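Local structure of ORF14 (Streptomyces clavuligerus, 2WPX) at residues Leu280-Leu283 and Leu284-Asn288. The protein is a tandem GNAT-family protein of the clavulanic acid biosynthesis pathway that binds acetyl-CoA and probably acts as an acyltransferase. Sequence-based numbering, arbitrary orientation.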
loop_
_atom_site.group_PDB
_atom_site.type_symbol
_atom_site.label_atom_id
_atom_site.label_comp_id
_atom_site.label_asym_id
_atom_site.label_seq_id
_atom_site.Cartn_x
_atom_site.Cartn_y
_atom_site.Cartn_z
ATOM N N LEU A 280 18.902 -14.726 -4.636
ATOM C CA LEU A 280 18.225 -14.525 -3.354
ATOM C C LEU A 280 16.762 -14.079 -3.492
ATOM O O LEU A 280 15.892 -14.553 -2.781
ATOM C CB LEU A 280 19.004 -13.501 -2.542
ATOM C CG LEU A 280 20.057 -14.081 -1.612
ATOM C CD1 LEU A 280 20.388 -15.523 -1.918
ATOM C CD2 LEU A 280 21.276 -13.215 -1.474
ATOM N N GLY A 281 16.461 -13.228 -4.449
ATOM C CA GLY A 281 15.065 -12.730 -4.534
ATOM C C GLY A 281 14.043 -13.789 -4.913
ATOM O O GLY A 281 12.938 -13.827 -4.370
ATOM N N THR A 282 14.398 -14.639 -5.883
ATOM C CA THR A 282 13.568 -15.795 -6.183
ATOM C C THR A 282 13.481 -16.745 -4.990
ATOM O O THR A 282 12.427 -17.202 -4.642
ATOM C CB THR A 282 14.068 -16.517 -7.440
ATOM O OG1 THR A 282 13.988 -15.596 -8.543
ATOM C CG2 THR A 282 13.176 -17.702 -7.756
ATOM N N LEU A 283 14.597 -17.036 -4.348
ATOM C CA LEU A 283 14.567 -18.005 -3.266
ATOM C C LEU A 283 13.702 -17.458 -2.146
ATOM O O LEU A 283 12.860 -18.144 -1.625
ATOM C CB LEU A 283 15.973 -18.262 -2.725
ATOM C CG LEU A 283 15.992 -18.928 -1.347
ATOM C CD1 LEU A 283 15.586 -20.387 -1.454
ATOM C CD2 LEU A 283 17.362 -18.788 -0.724
ATOM N N LEU A 284 13.937 -16.202 -1.776
ATOM C CA LEU A 284 13.181 -15.527 -0.751
ATOM C C LEU A 284 11.635 -15.492 -1.029
ATOM O O LEU A 284 10.848 -15.847 -0.165
ATOM C CB LEU A 284 13.781 -14.133 -0.500
ATOM C CG LEU A 284 15.068 -14.141 0.336
ATOM C CD1 LEU A 284 15.599 -12.729 0.475
ATOM C CD2 LEU A 284 14.890 -14.767 1.750
ATOM N N LYS A 285 11.202 -15.109 -2.222
ATOM C CA LYS A 285 9.746 -15.059 -2.473
ATOM C C LYS A 285 9.086 -16.410 -2.404
ATOM O O LYS A 285 7.974 -16.533 -1.862
ATOM C CB LYS A 285 9.393 -14.397 -3.804
ATOM C CG LYS A 285 9.717 -12.955 -3.841
ATOM C CD LYS A 285 9.553 -12.505 -5.266
ATOM C CE LYS A 285 8.980 -11.102 -5.333
ATOM N NZ LYS A 285 10.141 -10.245 -5.203
ATOM N N LEU A 286 9.778 -17.430 -2.930
ATOM C CA LEU A 286 9.214 -18.763 -2.962
ATOM C C LEU A 286 9.223 -19.368 -1.582
ATOM O O LEU A 286 8.229 -19.986 -1.191
ATOM C CB LEU A 286 9.942 -19.663 -3.930
ATOM C CG LEU A 286 9.537 -19.393 -5.367
ATOM C CD1 LEU A 286 10.549 -20.120 -6.201
ATOM C CD2 LEU A 286 8.136 -19.923 -5.656
ATOM N N ALA A 287 10.310 -19.193 -0.829
ATOM C CA ALA A 287 10.314 -19.718 0.543
ATOM C C ALA A 287 9.270 -18.988 1.389
ATOM O O ALA A 287 8.559 -19.624 2.154
ATOM C CB ALA A 287 11.755 -19.592 1.215
ATOM N N ASN A 288 9.183 -17.659 1.273
ATOM C CA ASN A 288 8.156 -16.919 2.041
ATOM C C ASN A 288 6.717 -17.270 1.635
ATOM O O ASN A 288 5.833 -17.301 2.475
ATOM C CB ASN A 288 8.340 -15.410 1.941
ATOM C CG ASN A 288 7.886 -14.672 3.220
ATOM O OD1 ASN A 288 7.297 -13.580 3.143
ATOM N ND2 ASN A 288 8.165 -15.263 4.394
#
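The first turns of helix 280-295, the helix linking strands 263-271 and 301-307 in the second GNAT-family region, are built on four consecutive i to i+4 backbone bonds. The bond from L284 N to L280 O is 2.7 Å long, and that from A287 N to L283 O is 2.9 Å. K285 N reaches G281 O at 3.0 Å, and L286 N meets T282 O at 3.2 Å; all four are nearly straight at the hydrogen. Side chains one turn apart close over these carbonyls. With L284 CG beside its own backbone N (chi1 -77°), the branch carbon turns back along the helix and sits 3.3 Å from L280 O. The lysine does likewise: K285 CG passes 3.4 Å from G281 O, and the chain then bends at chi3 and chi4, taking NZ to a hydrogen bond with T269 OG1 on strand 263-271. T282 and L286 run alongside each other in the same direction, methyl against methyl, T282 CG2 being 3.9 Å from L286 CD1. One residue further along, A287 CB lies 3.4 Å from L283 O. Beyond the helix, L284 packs on T238 and A240 of strand 234-242 and T252 of strand 247-256, while K285 and T282 touch helix 311-319. The contact lies away from the acetyl-CoA pocket; the carbonyls of L280 to L283 are each taken by the N-H four residues on, aliphatic carbons line them, and the amino group of the buried K285 has a hydroxyl partner on the neighbouring strand.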